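Local coordinates for teichoic acid D-alanine hydrolase (Staphylococcus aureus, PDB 5ZH8), which removes D-alanyl groups from wall teichoic acid and lipoteichoic acid and affects methicillin resistance, autolysis and cell wall structure, at residues K78-K81 against Y82-S86; Y108-F111 against E112-I115. All coordinates share one frame; numbering follows the deposited sequence.

Contact 1 of 2, residues K78-K81 against Y82-S86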
ATOM      1  N   LYS A  78     -24.382  -2.616 -13.192  1.00 58.31           N
ATOM      2  CA  LYS A  78     -23.595  -1.414 -12.950  1.00 56.94           C
ATOM      3  C   LYS A  78     -22.325  -1.767 -12.184  1.00 54.30           C
ATOM      4  O   LYS A  78     -21.261  -1.232 -12.458  1.00 53.63           O
ATOM      5  CB  LYS A  78     -24.431  -0.408 -12.151  1.00 57.28           C
ATOM      6  CG  LYS A  78     -24.218   1.055 -12.501  1.00 58.23           C
ATOM      7  CD  LYS A  78     -25.099   1.946 -11.619  1.00 58.81           C
ATOM      8  CE  LYS A  78     -25.909   3.009 -12.385  1.00 61.40           C
ATOM      9  NZ  LYS A  78     -25.206   4.298 -12.643  1.00 61.82           N
ATOM     10  N   ILE A  79     -22.453  -2.668 -11.215  1.00 52.84           N
ATOM     11  CA  ILE A  79     -21.329  -3.103 -10.385  1.00 50.71           C
ATOM     12  C   ILE A  79     -20.325  -3.869 -11.246  1.00 50.66           C
ATOM     13  O   ILE A  79     -19.137  -3.561 -11.246  1.00 49.93           O
ATOM     14  CB  ILE A  79     -21.799  -3.997  -9.209  1.00 49.56           C
ATOM     15  CG1 ILE A  79     -22.626  -3.180  -8.209  1.00 49.15           C
ATOM     16  CG2 ILE A  79     -20.612  -4.629  -8.497  1.00 48.11           C
ATOM     17  CD1 ILE A  79     -23.495  -4.013  -7.283  1.00 48.88           C
ATOM     18  N   ASP A  80     -20.819  -4.861 -11.974  1.00 51.52           N
ATOM     19  CA  ASP A  80     -19.987  -5.658 -12.848  1.00 52.15           C
ATOM     20  C   ASP A  80     -19.239  -4.774 -13.836  1.00 52.78           C
ATOM     21  O   ASP A  80     -18.025  -4.911 -14.033  1.00 52.62           O
ATOM     22  CB  ASP A  80     -20.851  -6.673 -13.605  1.00 54.10           C
ATOM     23  CG  ASP A  80     -20.058  -7.491 -14.593  1.00 55.26           C
ATOM     24  OD1 ASP A  80     -19.255  -8.358 -14.167  1.00 54.59           O
ATOM     25  OD2 ASP A  80     -20.229  -7.247 -15.797  1.00 57.24           O
ATOM     26  N   LYS A  81     -19.977  -3.858 -14.448  1.00 53.68           N
ATOM     27  CA  LYS A  81     -19.406  -2.955 -15.433  1.00 54.27           C
ATOM     28  C   LYS A  81     -18.312  -2.102 -14.814  1.00 52.48           C
ATOM     29  O   LYS A  81     -17.276  -1.857 -15.425  1.00 53.05           O
ATOM     30  CB  LYS A  81     -20.499  -2.067 -16.019  1.00 55.91           C
ATOM     31  CG  LYS A  81     -20.045  -1.233 -17.191  1.00 57.56           C
ATOM     32  CD  LYS A  81     -21.242  -0.644 -17.913  1.00 59.88           C
ATOM     33  CE  LYS A  81     -20.859  -0.133 -19.294  1.00 62.27           C
ATOM     34  NZ  LYS A  81     -20.483  -1.221 -20.254  1.00 63.69           N
ATOM     35  N   TYR A  82     -18.554  -1.644 -13.596  1.00 50.77           N
ATOM     36  CA  TYR A  82     -17.570  -0.855 -12.871  1.00 49.38           C
ATOM     37  C   TYR A  82     -16.332  -1.688 -12.584  1.00 48.72           C
ATOM     38  O   TYR A  82     -15.219  -1.245 -12.852  1.00 48.86           O
ATOM     39  CB  TYR A  82     -18.148  -0.299 -11.569  1.00 47.93           C
ATOM     40  CG  TYR A  82     -17.077   0.075 -10.597  1.00 46.48           C
ATOM     41  CD1 TYR A  82     -16.170   1.072 -10.901  1.00 46.80           C
ATOM     42  CD2 TYR A  82     -16.948  -0.591  -9.386  1.00 45.18           C
ATOM     43  CE1 TYR A  82     -15.161   1.410 -10.030  1.00 46.12           C
ATOM     44  CE2 TYR A  82     -15.944  -0.257  -8.490  1.00 44.37           C
ATOM     45  CZ  TYR A  82     -15.048   0.734  -8.822  1.00 45.03           C
ATOM     46  OH  TYR A  82     -14.056   1.063  -7.936  1.00 44.64           O
ATOM     47  N   LEU A  83     -16.523  -2.890 -12.051  1.00 48.38           N
ATOM     48  CA  LEU A  83     -15.397  -3.770 -11.714  1.00 47.99           C
ATOM     49  C   LEU A  83     -14.566  -4.143 -12.932  1.00 49.55           C
ATOM     50  O   LEU A  83     -13.340  -4.212 -12.843  1.00 49.90           O
ATOM     51  CB  LEU A  83     -15.879  -5.039 -11.012  1.00 47.46           C
ATOM     52  CG  LEU A  83     -16.462  -4.839  -9.614  1.00 46.06           C
ATOM     53  CD1 LEU A  83     -16.904  -6.181  -9.056  1.00 45.89           C
ATOM     54  CD2 LEU A  83     -15.462  -4.167  -8.686  1.00 45.01           C
ATOM     55  N   GLN A  84     -15.221  -4.377 -14.069  1.00 51.07           N
ATOM     56  CA  GLN A  84     -14.499  -4.678 -15.295  1.00 52.71           C
ATOM     57  C   GLN A  84     -13.713  -3.469 -15.803  1.00 53.04           C
ATOM     58  O   GLN A  84     -12.514  -3.567 -16.048  1.00 53.73           O
ATOM     59  CB  GLN A  84     -15.444  -5.174 -16.378  1.00 54.75           C
ATOM     60  CG  GLN A  84     -16.016  -6.553 -16.132  1.00 55.29           C
ATOM     61  CD  GLN A  84     -16.617  -7.161 -17.401  1.00 57.90           C
ATOM     62  OE1 GLN A  84     -16.151  -6.920 -18.530  1.00 59.42           O
ATOM     63  NE2 GLN A  84     -17.668  -7.958 -17.219  1.00 58.55           N
ATOM     64  N   SER A  85     -14.372  -2.326 -15.949  1.00 52.88           N
ATOM     65  CA  SER A  85     -13.713  -1.151 -16.524  1.00 53.54           C
ATOM     66  C   SER A  85     -12.695  -0.498 -15.579  1.00 52.24           C
ATOM     67  O   SER A  85     -11.820   0.240 -16.025  1.00 53.29           O
ATOM     68  CB  SER A  85     -14.744  -0.126 -16.998  1.00 54.39           C
ATOM     69  OG  SER A  85     -15.582   0.268 -15.940  1.00 53.26           O
ATOM     70  N   SER A  86     -12.790  -0.781 -14.284  1.00 50.43           N
ATOM     71  CA  SER A  86     -11.783  -0.312 -13.325  1.00 49.46           C
ATOM     72  C   SER A  86     -10.609  -1.291 -13.155  1.00 49.13           C
ATOM     73  O   SER A  86      -9.740  -1.074 -12.319  1.00 48.39           O
ATOM     74  CB  SER A  86     -12.436  -0.034 -11.971  1.00 47.88           C
ATOM     75  OG  SER A  86     -13.043  -1.204 -11.466  1.00 47.12           O
TER
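The carbonyls of K78, I79, D80 and K81 accept in turn the N-H groups of Y82, L83, Q84 and S85, a plain i to i+4 ladder that makes K78 to S85 the last turns of helix 74-85, one of the helices packed on the large antiparallel sheet of the beta-lactamase fold. The L83 N to I79 O bond is 2.8 Å long and nearly straight (168°). One edge of the helix is apolar: I79 and L83 run alongside each other, with CG2 of I79 4.1 Å from CD1 of L83. Beyond them, I94 and V92 of strand 90-96 continue the hydrophobic layer.

On another side D80 meets Q84. The carboxylate and amide planes stand 85° apart; the Q84 NE2 to D80 OD1 bond is weak, at 3.5 Å, while the same nitrogen stands 3.0 Å from D80 OD2. With CG of D80 anti to its backbone N (chi1 177°), the carboxylate is directed to strand 99-106, where K104 forms a salt bridge and Y106 a hydrogen bond with OD1.

Y82 sets its ring edge-to-face with H377 of helix 371-382, and S86 OG lies 3.7 Å above the plane of the Y82 ring, nearer its margin than its centre. S86 OG also donates to Y82 O (2.6 Å) and bonds R374. At S85, which touches S85 of the second subunit, two donors share one acceptor: OG of S85 lies 2.8 Å and N of S85 3.0 Å from K81 O, one on each face of that carbonyl.

Contact 2 of 2, residues Y108-F111 against E112-I115; sequences YQDF and EKGI
I115 O takes two backbone donors, 2.7 Å from Q109 N and 3.1 Å from D110 N, so two successive residues face a single one, as a classic beta bulge requires. Both donors lie in the carbonyl plane, and the D110 bond, on a lone pair, is the straighter (170° at the hydrogen). I115 N answers to D110 O, completing an antiparallel hydrogen-bonded pair.

The better-buried part lies beside this pair. D110 and I115 share one face, where CB of D110 is 3.9 Å from CD1 of I115. CG2 of I115 rests against the amide end of Q109, 4.0 Å from OE1; that amide is fixed by T121 and the carbonyl of K258. Y108 brings its ring edge to the turn: G114 O lies in the plane of the Y108 ring, 3.6 Å from CE2. CB of Y108 sits over the centre of the F111 ring.

The turn itself, E112 to G114, is exposed and more loosely held. The torsion that sets CG of D110 anti to its N (chi1 -180°) carries the carboxylate toward the turn, where K113 N comes down on OD1 at 3.0 Å, from above the carboxylate plane, and E112 N bonds it only weakly. E112 OE1 comes within 3.3 Å of D110 OD1, a like-charge approach probably eased by K262, which forms a salt bridge with E112; Y264 bonds the same oxygen. G114, with positive phi (68°), joins I115 in facing D110. The result is a tight beta hairpin whose closing pair carries a classic bulge on one strand and a G1 beta bulge on the other.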
ATOM      1  N   TYR A 108      -6.827 -12.496 -12.410  1.00 55.32           N
ATOM      2  CA  TYR A 108      -6.107 -13.730 -12.099  1.00 56.51           C
ATOM      3  C   TYR A 108      -5.889 -13.998 -10.613  1.00 55.02           C
ATOM      4  O   TYR A 108      -5.539 -13.103  -9.845  1.00 53.73           O
ATOM      5  CB  TYR A 108      -4.756 -13.726 -12.814  1.00 58.70           C
ATOM      6  CG  TYR A 108      -4.900 -13.786 -14.314  1.00 60.66           C
ATOM      7  CD1 TYR A 108      -5.052 -12.622 -15.068  1.00 60.51           C
ATOM      8  CD2 TYR A 108      -4.914 -15.004 -14.981  1.00 62.78           C
ATOM      9  CE1 TYR A 108      -5.186 -12.677 -16.444  1.00 62.37           C
ATOM     10  CE2 TYR A 108      -5.052 -15.064 -16.355  1.00 64.76           C
ATOM     11  CZ  TYR A 108      -5.186 -13.904 -17.077  1.00 64.52           C
ATOM     12  OH  TYR A 108      -5.324 -13.980 -18.439  1.00 67.09           O
ATOM     13  N   GLN A 109      -6.102 -15.254 -10.233  1.00 55.60           N
ATOM     14  CA  GLN A 109      -5.757 -15.761  -8.903  1.00 54.82           C
ATOM     15  C   GLN A 109      -4.254 -16.006  -8.815  1.00 56.38           C
ATOM     16  O   GLN A 109      -3.620 -15.699  -7.800  1.00 55.65           O
ATOM     17  CB  GLN A 109      -6.511 -17.066  -8.650  1.00 55.30           C
ATOM     18  CG  GLN A 109      -6.162 -17.784  -7.357  1.00 55.09           C
ATOM     19  CD  GLN A 109      -6.740 -19.178  -7.332  1.00 56.43           C
ATOM     20  OE1 GLN A 109      -7.925 -19.367  -7.606  1.00 56.28           O
ATOM     21  NE2 GLN A 109      -5.905 -20.161  -7.021  1.00 57.94           N
ATOM     22  N   ASP A 110      -3.705 -16.586  -9.880  1.00 58.67           N
ATOM     23  CA  ASP A 110      -2.278 -16.816 -10.010  1.00 60.87           C
ATOM     24  C   ASP A 110      -1.866 -16.343 -11.402  1.00 62.59           C
ATOM     25  O   ASP A 110      -2.272 -16.934 -12.405  1.00 64.11           O
ATOM     26  CB  ASP A 110      -1.970 -18.303  -9.825  1.00 62.99           C
ATOM     27  CG  ASP A 110      -0.474 -18.626  -9.945  1.00 65.64           C
ATOM     28  OD1 ASP A 110       0.286 -17.818 -10.523  1.00 66.38           O
ATOM     29  OD2 ASP A 110      -0.060 -19.699  -9.456  1.00 67.10           O
ATOM     30  N   PHE A 111      -1.076 -15.271 -11.451  1.00 62.52           N
ATOM     31  CA  PHE A 111      -0.642 -14.670 -12.718  1.00 63.96           C
ATOM     32  C   PHE A 111       0.411 -15.500 -13.426  1.00 67.22           C
ATOM     33  O   PHE A 111       0.506 -15.468 -14.655  1.00 68.97           O
ATOM     34  CB  PHE A 111      -0.090 -13.256 -12.494  1.00 63.09           C
ATOM     35  CG  PHE A 111      -1.141 -12.186 -12.509  1.00 60.55           C
ATOM     36  CD1 PHE A 111      -1.637 -11.711 -13.715  1.00 60.89           C
ATOM     37  CD2 PHE A 111      -1.631 -11.656 -11.330  1.00 57.93           C
ATOM     38  CE1 PHE A 111      -2.608 -10.730 -13.747  1.00 58.88           C
ATOM     39  CE2 PHE A 111      -2.597 -10.674 -11.357  1.00 56.13           C
ATOM     40  CZ  PHE A 111      -3.085 -10.209 -12.564  1.00 56.54           C
ATOM     41  N   GLU A 112       1.195 -16.239 -12.649  1.00 68.39           N
ATOM     42  CA  GLU A 112       2.304 -17.020 -13.193  1.00 71.92           C
ATOM     43  C   GLU A 112       1.796 -18.281 -13.906  1.00 73.68           C
ATOM     44  O   GLU A 112       2.326 -18.669 -14.952  1.00 76.51           O
ATOM     45  CB  GLU A 112       3.297 -17.386 -12.087  1.00 72.81           C
ATOM     46  CG  GLU A 112       4.121 -16.212 -11.566  1.00 72.43           C
ATOM     47  CD  GLU A 112       3.338 -15.255 -10.673  1.00 69.09           C
ATOM     48  OE1 GLU A 112       2.695 -15.716  -9.704  1.00 67.33           O
ATOM     49  OE2 GLU A 112       3.382 -14.033 -10.941  1.00 68.31           O
ATOM     50  N   LYS A 113       0.761 -18.898 -13.334  1.00 72.11           N
ATOM     51  CA  LYS A 113       0.162 -20.116 -13.879  1.00 73.72           C
ATOM     52  C   LYS A 113      -1.089 -19.833 -14.709  1.00 72.13           C
ATOM     53  O   LYS A 113      -1.705 -20.755 -15.241  1.00 73.24           O
ATOM     54  CB  LYS A 113      -0.176 -21.085 -12.735  1.00 73.75           C
ATOM     55  CG  LYS A 113       0.999 -21.394 -11.810  1.00 75.16           C
ATOM     56  CD  LYS A 113       2.119 -22.084 -12.587  1.00 79.66           C
ATOM     57  CE  LYS A 113       3.411 -22.205 -11.788  1.00 81.49           C
ATOM     58  NZ  LYS A 113       4.102 -20.894 -11.617  1.00 80.61           N
ATOM     59  N   GLY A 114      -1.460 -18.558 -14.816  1.00 69.48           N
ATOM     60  CA  GLY A 114      -2.616 -18.146 -15.612  1.00 68.38           C
ATOM     61  C   GLY A 114      -3.968 -18.584 -15.072  1.00 66.56           C
ATOM     62  O   GLY A 114      -4.932 -18.666 -15.828  1.00 66.47           O
ATOM     63  N   ILE A 115      -4.047 -18.858 -13.769  1.00 65.02           N
ATOM     64  CA  ILE A 115      -5.285 -19.312 -13.147  1.00 63.74           C
ATOM     65  C   ILE A 115      -6.177 -18.110 -12.882  1.00 61.06           C
ATOM     66  O   ILE A 115      -5.800 -17.209 -12.132  1.00 59.20           O
ATOM     67  CB  ILE A 115      -5.022 -20.023 -11.804  1.00 63.32           C
ATOM     68  CG1 ILE A 115      -4.129 -21.254 -12.011  1.00 66.30           C
ATOM     69  CG2 ILE A 115      -6.342 -20.401 -11.118  1.00 61.78           C
ATOM     70  CD1 ILE A 115      -3.476 -21.747 -10.735  1.00 66.13           C
TER

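Overall arrangement
From the N terminus the chain first builds contact 1, the end of helix 74-85, which closes no loop and merely continues the helical ladder. It then runs through strands 90-96 and 99-106 before contact 2 closes the short hairpin 108-115. The two stand in series, neither nested nor crossed, with centres 21 Å apart and nearest atoms about 11 Å apart. Strand 99-106 links them, touching contact 1 and leading into contact 2. N89, just past the helix, touches Y108 and F111 of the hairpin. Contact 1 thus seats helix 74-85 against helix 371-382 and strands 90-96 and 99-106, while contact 2 ties the margin of the sheet to the 258-271 region.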